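PDB 3FS5: uncharacterized protein YGR203W from Saccharomyces cerevisiae, which acts as a protein phosphatase and is a small rhodanese-fold enzyme related to the catalytic domain of Cdc25. Local coordinates for residues H18-M21 and H25-T28; L29-Q34 and R115-V120; Y11-E16 and F125-S130. All coordinates share one frame; numbering follows the deposited sequence.

Contact 1: H18-M21 and H25-T28; sequences HRWM and HTTT
The indole of Trp20 is the flat surface of this contact, and the methyl of Thr26 sits on one of its faces. Thr26 CG2 lies 3.6 Å from the centroid of the six-membered ring, 3° off the ring normal, a clean CH-pi contact. The two side chains run alongside each other and point the same way. In Thr26, CG2 stands anti to the carbonyl carbon and OG1 falls between the backbone N and the carbonyl carbon (chi1 66°); this puts the methyl on the ring while the hydroxyl bonds to the backbone N of Glu31. Along the pyrrole part, Thr27 crosses the indole at about a right angle, its CG2 3.7 Å from Trp20 CD1.

The same methyl of Thr27 meets a second flat group: it comes up at the edge of the Arg19 guanidinium, near its plane, with CG2 3.4 Å from Arg19 NE. At the root of the indole side chain the backbones close in, with a CA-H...O contact of 3.4 Å from Trp20 CA to His25 O. His25 ND1 donates to Thr26 O at 3.0 Å from above the carbonyl plane.

Trp20 also meets Trp119 edge-to-face, which ties helix 14-23 to the central sheet. The contact is thus chiefly apolar: threonine methyls of the loop leading to strand 33-37 pack on the Trp20 and Arg19 side chains, and the buried Thr26 hydroxyl is satisfied within that loop.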
loop_
_atom_site.group_PDB
_atom_site.type_symbol
_atom_site.label_atom_id
_atom_site.label_comp_id
_atom_site.label_asym_id
_atom_site.label_seq_id
_atom_site.Cartn_x
_atom_site.Cartn_y
_atom_site.Cartn_z
ATOM N N HIS A 18 -9.078 6.098 -3.844
ATOM C CA HIS A 18 -10.469 5.703 -3.995
ATOM C C HIS A 18 -10.888 5.801 -5.458
ATOM O O HIS A 18 -11.615 4.950 -5.962
ATOM C CB HIS A 18 -11.366 6.586 -3.117
ATOM C CG HIS A 18 -12.827 6.341 -3.315
ATOM N ND1 HIS A 18 -13.574 7.020 -4.251
ATOM C CD2 HIS A 18 -13.669 5.455 -2.732
ATOM C CE1 HIS A 18 -14.812 6.563 -4.239
ATOM N NE2 HIS A 18 -14.897 5.612 -3.327
ATOM N N ARG A 19 -10.419 6.837 -6.142
ATOM C CA ARG A 19 -10.747 7.018 -7.549
ATOM C C ARG A 19 -10.141 5.868 -8.356
ATOM O O ARG A 19 -10.802 5.296 -9.223
ATOM C CB ARG A 19 -10.213 8.362 -8.050
ATOM C CG ARG A 19 -10.633 8.699 -9.472
ATOM C CD ARG A 19 -10.145 10.081 -9.893
ATOM N NE ARG A 19 -10.392 10.325 -11.314
ATOM C CZ ARG A 19 -11.580 10.620 -11.841
ATOM N NH1 ARG A 19 -11.692 10.816 -13.150
ATOM N NH2 ARG A 19 -12.652 10.734 -11.063
ATOM N N TRP A 20 -8.888 5.522 -8.060
ATOM C CA TRP A 20 -8.219 4.419 -8.751
ATOM C C TRP A 20 -8.985 3.115 -8.555
ATOM O O TRP A 20 -9.073 2.285 -9.463
ATOM C CB TRP A 20 -6.799 4.211 -8.209
ATOM C CG TRP A 20 -5.814 5.283 -8.550
ATOM C CD1 TRP A 20 -6.064 6.475 -9.171
ATOM C CD2 TRP A 20 -4.408 5.260 -8.273
ATOM N NE1 TRP A 20 -4.896 7.192 -9.299
ATOM C CE2 TRP A 20 -3.866 6.469 -8.756
ATOM C CE3 TRP A 20 -3.553 4.331 -7.666
ATOM C CZ2 TRP A 20 -2.506 6.776 -8.651
ATOM C CZ3 TRP A 20 -2.196 4.637 -7.563
ATOM C CH2 TRP A 20 -1.690 5.851 -8.054
ATOM N N MET A 21 -9.512 2.918 -7.352
ATOM C CA MET A 21 -10.251 1.698 -7.056
ATOM C C MET A 21 -11.566 1.641 -7.831
ATOM O O MET A 21 -11.958 0.580 -8.320
ATOM C CB MET A 21 -10.492 1.589 -5.549
ATOM C CG MET A 21 -9.208 1.292 -4.771
ATOM S SD MET A 21 -9.399 1.234 -2.981
ATOM C CE MET A 21 -10.215 -0.348 -2.780
ATOM N N HIS A 25 -7.873 1.119 -12.214
ATOM C CA HIS A 25 -6.515 1.429 -12.647
ATOM C C HIS A 25 -6.205 2.881 -12.313
ATOM O O HIS A 25 -7.095 3.632 -11.898
ATOM C CB HIS A 25 -6.371 1.195 -14.157
ATOM C CG HIS A 25 -7.442 1.849 -14.972
ATOM N ND1 HIS A 25 -7.578 3.217 -15.065
ATOM C CD2 HIS A 25 -8.456 1.320 -15.699
ATOM C CE1 HIS A 25 -8.631 3.503 -15.811
ATOM N NE2 HIS A 25 -9.181 2.371 -16.208
ATOM N N THR A 26 -4.949 3.282 -12.482
ATOM C CA THR A 26 -4.577 4.660 -12.189
ATOM C C THR A 26 -5.227 5.581 -13.216
ATOM O O THR A 26 -5.493 5.184 -14.352
ATOM C CB THR A 26 -3.053 4.874 -12.223
ATOM O OG1 THR A 26 -2.576 4.688 -13.560
ATOM C CG2 THR A 26 -2.354 3.897 -11.282
ATOM N N THR A 27 -5.471 6.816 -12.806
ATOM C CA THR A 27 -6.116 7.800 -13.662
ATOM C C THR A 27 -5.264 8.277 -14.835
ATOM O O THR A 27 -5.737 8.329 -15.968
ATOM C CB THR A 27 -6.546 9.021 -12.833
ATOM O OG1 THR A 27 -5.394 9.597 -12.204
ATOM C CG2 THR A 27 -7.535 8.608 -11.756
ATOM N N THR A 28 -4.008 8.612 -14.562
ATOM C CA THR A 28 -3.096 9.109 -15.591
ATOM C C THR A 28 -2.674 8.124 -16.681
ATOM O O THR A 28 -2.974 8.330 -17.856
ATOM C CB THR A 28 -1.817 9.699 -14.948
ATOM O OG1 THR A 28 -2.138 10.934 -14.295
ATOM C CG2 THR A 28 -0.747 9.956 -16.003
#

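Contact 2: L29-Q34 and R115-V120; sequences LREPFQ and RCRLWV
Arg117 takes the carboxylate of Glu31 side-on, through NE and NH1, one nitrogen to each oxygen. The shorter bond of this bidentate salt bridge runs from Arg117 NE to Glu31 OE1, 2.6 Å long and nearly straight at 170°; OE1 receives it on its syn lone pair, in the guanidinium plane. Its companion, Arg117 NH1 to Glu31 OE2, measures 2.9 Å. Here OE2 is approached on the syn side but out of the carboxylate plane, in keeping with the 31° between the two flat groups. Both side chains leave the backbone with CG anti to the carbonyl carbon (chi1 -58° in Glu31) and continue extended; the two chains cross at about a right angle.

OE2 has a further donor, the backbone N of Ala83. Two hydrogen bonds therefore hold this oxygen, and the positive charge beside it probably keeps the buried Glu31 ionised.

Packing adds little: Leu29 crosses the arginine at about a right angle and brings CD1 to 3.3 Å from Arg117 NH1, at a slant to the guanidinium.

The bridge joins Arg117 of strand 116-121 to the loop just before strand 33-37; these two strands are not neighbours in the sheet. Strand 84-88 runs between them, with Asn85 bonded through its backbone to Pro32 and Gln34, and Leu84 to Arg115 and Arg117. The ion pair thus passes over the beginning of that middle strand, while helix 63-78 packs against Pro32, Gln34 and Arg115.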
loop_
_atom_site.group_PDB
_atom_site.type_symbol
_atom_site.label_atom_id
_atom_site.label_comp_id
_atom_site.label_asym_id
_atom_site.label_seq_id
_atom_site.Cartn_x
_atom_site.Cartn_y
_atom_site.Cartn_z
ATOM N N LEU A 29 -1.977 7.059 -16.297
ATOM C CA LEU A 29 -1.487 6.084 -17.268
ATOM C C LEU A 29 -2.306 4.804 -17.389
ATOM O O LEU A 29 -1.947 3.906 -18.153
ATOM C CB LEU A 29 -0.036 5.730 -16.935
ATOM C CG LEU A 29 0.926 6.920 -16.835
ATOM C CD1 LEU A 29 2.261 6.466 -16.258
ATOM C CD2 LEU A 29 1.113 7.541 -18.211
ATOM N N ARG A 30 -3.402 4.717 -16.641
ATOM C CA ARG A 30 -4.253 3.534 -16.677
ATOM C C ARG A 30 -3.465 2.280 -16.317
ATOM O O ARG A 30 -3.702 1.206 -16.871
ATOM C CB ARG A 30 -4.865 3.362 -18.068
ATOM C CG ARG A 30 -5.901 4.411 -18.453
ATOM C CD ARG A 30 -6.190 4.315 -19.943
ATOM N NE ARG A 30 -6.332 2.921 -20.355
ATOM C CZ ARG A 30 -6.222 2.490 -21.608
ATOM N NH1 ARG A 30 -6.366 1.199 -21.880
ATOM N NH2 ARG A 30 -5.962 3.346 -22.588
ATOM N N GLU A 31 -2.526 2.420 -15.387
ATOM C CA GLU A 31 -1.716 1.292 -14.946
ATOM C C GLU A 31 -2.355 0.612 -13.736
ATOM O O GLU A 31 -3.196 1.193 -13.047
ATOM C CB GLU A 31 -0.308 1.761 -14.567
ATOM C CG GLU A 31 0.440 2.471 -15.674
ATOM C CD GLU A 31 1.824 2.912 -15.241
ATOM O OE1 GLU A 31 1.930 3.595 -14.203
ATOM O OE2 GLU A 31 2.804 2.580 -15.940
ATOM N N PRO A 32 -1.962 -0.639 -13.464
ATOM C CA PRO A 32 -2.516 -1.366 -12.323
ATOM C C PRO A 32 -1.868 -0.911 -11.019
ATOM O O PRO A 32 -0.816 -0.260 -11.021
ATOM C CB PRO A 32 -2.196 -2.816 -12.661
ATOM C CG PRO A 32 -0.877 -2.702 -13.343
ATOM C CD PRO A 32 -1.069 -1.504 -14.258
ATOM N N PHE A 33 -2.495 -1.250 -9.901
ATOM C CA PHE A 33 -1.953 -0.872 -8.602
ATOM C C PHE A 33 -2.181 -2.007 -7.611
ATOM O O PHE A 33 -2.987 -2.898 -7.855
ATOM C CB PHE A 33 -2.628 0.418 -8.106
ATOM C CG PHE A 33 -4.110 0.277 -7.868
ATOM C CD1 PHE A 33 -4.592 -0.203 -6.654
ATOM C CD2 PHE A 33 -5.022 0.587 -8.873
ATOM C CE1 PHE A 33 -5.960 -0.372 -6.444
ATOM C CE2 PHE A 33 -6.393 0.423 -8.675
ATOM C CZ PHE A 33 -6.863 -0.059 -7.459
ATOM N N GLN A 34 -1.445 -1.981 -6.506
ATOM C CA GLN A 34 -1.587 -2.993 -5.473
ATOM C C GLN A 34 -1.292 -2.382 -4.112
ATOM O O GLN A 34 -0.217 -1.826 -3.888
ATOM C CB GLN A 34 -0.635 -4.169 -5.711
ATOM C CG GLN A 34 -0.720 -5.223 -4.605
ATOM C CD GLN A 34 -2.115 -5.831 -4.484
ATOM O OE1 GLN A 34 -2.676 -5.932 -3.389
ATOM N NE2 GLN A 34 -2.672 -6.250 -5.610
ATOM N N ARG A 115 10.017 -1.233 -13.366
ATOM C CA ARG A 115 8.771 -1.989 -13.328
ATOM C C ARG A 115 7.769 -1.578 -12.252
ATOM O O ARG A 115 6.613 -2.009 -12.284
ATOM C CB ARG A 115 9.075 -3.479 -13.185
ATOM C CG ARG A 115 9.661 -4.097 -14.442
ATOM C CD ARG A 115 9.144 -5.513 -14.606
ATOM N NE ARG A 115 10.072 -6.506 -14.102
ATOM C CZ ARG A 115 9.740 -7.749 -13.777
ATOM N NH1 ARG A 115 10.674 -8.577 -13.340
ATOM N NH2 ARG A 115 8.478 -8.156 -13.858
ATOM N N CYS A 116 8.205 -0.755 -11.305
ATOM C CA CYS A 116 7.335 -0.317 -10.214
ATOM C C CYS A 116 7.417 1.177 -9.940
ATOM O O CYS A 116 8.400 1.833 -10.286
ATOM C CB CYS A 116 7.706 -1.036 -8.907
ATOM S SG CYS A 116 7.574 -2.829 -8.901
ATOM N N ARG A 117 6.364 1.697 -9.315
ATOM C CA ARG A 117 6.286 3.092 -8.886
ATOM C C ARG A 117 5.865 2.898 -7.436
ATOM O O ARG A 117 4.939 2.148 -7.165
ATOM C CB ARG A 117 5.203 3.872 -9.638
ATOM C CG ARG A 117 5.396 3.963 -11.144
ATOM C CD ARG A 117 4.298 4.816 -11.778
ATOM N NE ARG A 117 4.160 4.547 -13.206
ATOM C CZ ARG A 117 5.077 4.849 -14.118
ATOM N NH1 ARG A 117 4.866 4.557 -15.397
ATOM N NH2 ARG A 117 6.197 5.455 -13.753
ATOM N N LEU A 118 6.546 3.552 -6.504
ATOM C CA LEU A 118 6.217 3.369 -5.097
ATOM C C LEU A 118 5.483 4.547 -4.478
ATOM O O LEU A 118 5.899 5.696 -4.628
ATOM C CB LEU A 118 7.495 3.086 -4.302
ATOM C CG LEU A 118 8.318 1.892 -4.791
ATOM C CD1 LEU A 118 9.570 1.749 -3.931
ATOM C CD2 LEU A 118 7.476 0.621 -4.729
ATOM N N TRP A 119 4.392 4.245 -3.777
ATOM C CA TRP A 119 3.591 5.264 -3.109
ATOM C C TRP A 119 3.321 4.931 -1.647
ATOM O O TRP A 119 3.362 3.767 -1.234
ATOM C CB TRP A 119 2.216 5.419 -3.768
ATOM C CG TRP A 119 2.207 5.681 -5.235
ATOM C CD1 TRP A 119 2.384 4.770 -6.236
ATOM C CD2 TRP A 119 1.962 6.937 -5.870
ATOM N NE1 TRP A 119 2.260 5.382 -7.460
ATOM C CE2 TRP A 119 2.002 6.714 -7.265
ATOM C CE3 TRP A 119 1.709 8.231 -5.395
ATOM C CZ2 TRP A 119 1.798 7.740 -8.193
ATOM C CZ3 TRP A 119 1.504 9.251 -6.317
ATOM C CH2 TRP A 119 1.550 8.998 -7.703
ATOM N N VAL A 120 3.029 5.973 -0.877
ATOM C CA VAL A 120 2.650 5.840 0.523
ATOM C C VAL A 120 1.318 6.585 0.631
ATOM O O VAL A 120 1.181 7.704 0.127
ATOM C CB VAL A 120 3.658 6.507 1.481
ATOM C CG1 VAL A 120 3.102 6.494 2.908
ATOM C CG2 VAL A 120 4.993 5.771 1.434
#

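Contact 3: Y11-E16 and F125-S130; sequences YLDPTE and FSRWQS
Pro14 packs against Arg127 and Trp128 where two helices of the rhodanese fold meet: helix 14-23, which follows the edge strand 10-12, and helix 124-132, which follows strand 116-121. Pro14 belongs to the first turn of its helix, and its CA comes within 5.9 Å of the CA of Trp128.

The apolar contacts are all made by the proline. Its CG lies 3.6 Å from Arg127 CD, and its CB is 4.0 Å from Trp128 CE3. The indole stands with CG anti to the backbone N (chi1 177°), bringing its six-membered ring beside the start of helix 14-23; Leu17 and Met21, further along the same helix, also touch the indole. On its pyrrole side, NE1 bonds to OG1 of Thr139.

Of the polar contacts, the main one joins opposite charges: Asp13 OD2 stands 3.5 Å from Arg127 NH1, a long salt bridge with no hydrogen bond in it, its carboxylate and guanidinium planes turned 53° apart. Asp13 occupies the N-cap position of helix 14-23, though its side chain makes no capping bond. Within helix 124-132, Ser130 OG donates to Arg127 O at 2.6 Å.

Arg127 reaches across with a chain bent at chi2 and chi3, which folds it over the pyrrolidine. Pro14 CD lies over one face of the guanidinium, toward its rim, 3.4 Å from Arg127 NH2.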
loop_
_atom_site.group_PDB
_atom_site.type_symbol
_atom_site.label_atom_id
_atom_site.label_comp_id
_atom_site.label_asym_id
_atom_site.label_seq_id
_atom_site.Cartn_x
_atom_site.Cartn_y
_atom_site.Cartn_z
ATOM N N TYR A 11 3.695 10.207 -2.638
ATOM C CA TYR A 11 2.605 10.172 -1.671
ATOM C C TYR A 11 1.250 10.381 -2.322
ATOM O O TYR A 11 1.093 11.213 -3.214
ATOM C CB TYR A 11 2.834 11.212 -0.570
ATOM C CG TYR A 11 3.978 10.833 0.328
ATOM C CD1 TYR A 11 5.295 10.872 -0.134
ATOM C CD2 TYR A 11 3.747 10.360 1.617
ATOM C CE1 TYR A 11 6.354 10.440 0.667
ATOM C CE2 TYR A 11 4.795 9.928 2.424
ATOM C CZ TYR A 11 6.092 9.970 1.942
ATOM O OH TYR A 11 7.126 9.537 2.739
ATOM N N LEU A 12 0.276 9.613 -1.852
ATOM C CA LEU A 12 -1.070 9.635 -2.393
ATOM C C LEU A 12 -2.117 9.962 -1.325
ATOM O O LEU A 12 -1.994 9.535 -0.175
ATOM C CB LEU A 12 -1.361 8.252 -2.994
ATOM C CG LEU A 12 -2.581 8.010 -3.877
ATOM C CD1 LEU A 12 -2.423 8.773 -5.182
ATOM C CD2 LEU A 12 -2.711 6.524 -4.158
ATOM N N ASP A 13 -3.145 10.714 -1.712
ATOM C CA ASP A 13 -4.233 11.055 -0.798
ATOM C C ASP A 13 -5.314 9.989 -0.947
ATOM O O ASP A 13 -5.451 9.385 -2.010
ATOM C CB ASP A 13 -4.829 12.427 -1.142
ATOM C CG ASP A 13 -4.056 13.583 -0.521
ATOM O OD1 ASP A 13 -4.219 14.723 -1.003
ATOM O OD2 ASP A 13 -3.303 13.363 0.453
ATOM N N PRO A 14 -6.101 9.751 0.115
ATOM C CA PRO A 14 -7.181 8.759 0.121
ATOM C C PRO A 14 -8.165 8.941 -1.038
ATOM O O PRO A 14 -8.624 7.960 -1.628
ATOM C CB PRO A 14 -7.858 8.991 1.475
ATOM C CG PRO A 14 -6.746 9.500 2.328
ATOM C CD PRO A 14 -6.018 10.443 1.413
ATOM N N THR A 15 -8.495 10.193 -1.348
ATOM C CA THR A 15 -9.430 10.491 -2.431
ATOM C C THR A 15 -8.920 10.004 -3.785
ATOM O O THR A 15 -9.707 9.570 -4.623
ATOM C CB THR A 15 -9.737 12.015 -2.523
ATOM O OG1 THR A 15 -8.518 12.750 -2.674
ATOM C CG2 THR A 15 -10.449 12.490 -1.267
ATOM N N GLU A 16 -7.609 10.072 -4.011
ATOM C CA GLU A 16 -7.063 9.609 -5.283
ATOM C C GLU A 16 -7.029 8.082 -5.356
ATOM O O GLU A 16 -7.285 7.507 -6.410
ATOM C CB GLU A 16 -5.663 10.181 -5.532
ATOM C CG GLU A 16 -5.134 9.829 -6.922
ATOM C CD GLU A 16 -4.016 10.743 -7.404
ATOM O OE1 GLU A 16 -3.595 10.584 -8.573
ATOM O OE2 GLU A 16 -3.562 11.613 -6.626
ATOM N N PHE A 125 -4.553 3.962 7.439
ATOM C CA PHE A 125 -5.913 3.457 7.464
ATOM C C PHE A 125 -6.824 4.337 8.304
ATOM O O PHE A 125 -8.015 4.417 8.042
ATOM C CB PHE A 125 -5.965 2.025 7.998
ATOM C CG PHE A 125 -7.303 1.372 7.805
ATOM C CD1 PHE A 125 -7.738 1.032 6.528
ATOM C CD2 PHE A 125 -8.158 1.167 8.887
ATOM C CE1 PHE A 125 -9.007 0.504 6.327
ATOM C CE2 PHE A 125 -9.435 0.638 8.698
ATOM C CZ PHE A 125 -9.861 0.307 7.413
ATOM N N SER A 126 -6.259 4.988 9.314
ATOM C CA SER A 126 -7.040 5.862 10.173
ATOM C C SER A 126 -7.731 6.969 9.377
ATOM O O SER A 126 -8.917 7.231 9.579
ATOM C CB SER A 126 -6.152 6.479 11.252
ATOM O OG SER A 126 -6.920 7.287 12.124
ATOM N N ARG A 127 -7.010 7.623 8.471
ATOM C CA ARG A 127 -7.645 8.677 7.689
ATOM C C ARG A 127 -8.594 8.038 6.688
ATOM O O ARG A 127 -9.686 8.547 6.440
ATOM C CB ARG A 127 -6.626 9.541 6.940
ATOM C CG ARG A 127 -7.169 10.949 6.713
ATOM C CD ARG A 127 -6.959 11.496 5.311
ATOM N NE ARG A 127 -5.587 11.919 5.057
ATOM C CZ ARG A 127 -5.234 12.751 4.080
ATOM N NH1 ARG A 127 -3.959 13.080 3.913
ATOM N NH2 ARG A 127 -6.156 13.271 3.278
ATOM N N TRP A 128 -8.174 6.912 6.118
ATOM C CA TRP A 128 -9.003 6.204 5.153
ATOM C C TRP A 128 -10.397 5.902 5.704
ATOM O O TRP A 128 -11.401 6.252 5.084
ATOM C CB TRP A 128 -8.328 4.896 4.729
ATOM C CG TRP A 128 -9.152 4.070 3.780
ATOM C CD1 TRP A 128 -10.012 3.063 4.102
ATOM C CD2 TRP A 128 -9.217 4.215 2.356
ATOM N NE1 TRP A 128 -10.612 2.570 2.968
ATOM C CE2 TRP A 128 -10.141 3.258 1.882
ATOM C CE3 TRP A 128 -8.585 5.062 1.433
ATOM C CZ2 TRP A 128 -10.451 3.122 0.522
ATOM C CZ3 TRP A 128 -8.895 4.929 0.080
ATOM C CH2 TRP A 128 -9.821 3.964 -0.360
ATOM N N GLN A 129 -10.462 5.259 6.868
ATOM C CA GLN A 129 -11.758 4.909 7.444
ATOM C C GLN A 129 -12.633 6.104 7.820
ATOM O O GLN A 129 -13.857 6.001 7.806
ATOM C CB GLN A 129 -11.582 3.977 8.661
ATOM C CG GLN A 129 -10.954 4.590 9.909
ATOM C CD GLN A 129 -11.924 5.438 10.723
ATOM O OE1 GLN A 129 -13.068 5.045 10.962
ATOM N NE2 GLN A 129 -11.462 6.602 11.164
ATOM N N SER A 130 -12.023 7.239 8.141
ATOM C CA SER A 130 -12.809 8.408 8.520
ATOM C C SER A 130 -13.635 8.889 7.329
ATOM O O SER A 130 -14.607 9.621 7.494
ATOM C CB SER A 130 -11.902 9.542 9.008
ATOM O OG SER A 130 -11.180 10.126 7.934
#

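In the fold
The three contacts line one part of the rhodanese fold around its five-stranded parallel sheet. Contacts 1 and 2 have centres about 10 Å apart, contacts 1 and 3 about 13 Å, and contacts 2 and 3 about 16 Å. Helix 14-23 serves both contact 1 and contact 3, whose side chains meet where Met21 SD touches Trp128 CH2. Contact 1 runs on into contact 2 along the chain, with a probable hydrogen bond from Thr26 N to Glu31 O. Contact 3, whose segments are 109 residues apart at their closest ends, encloses both others in sequence. Val120 and Leu12, paired on neighbouring strands, link contacts 2 and 3, so the early and late parts of the domain are joined through one sheet.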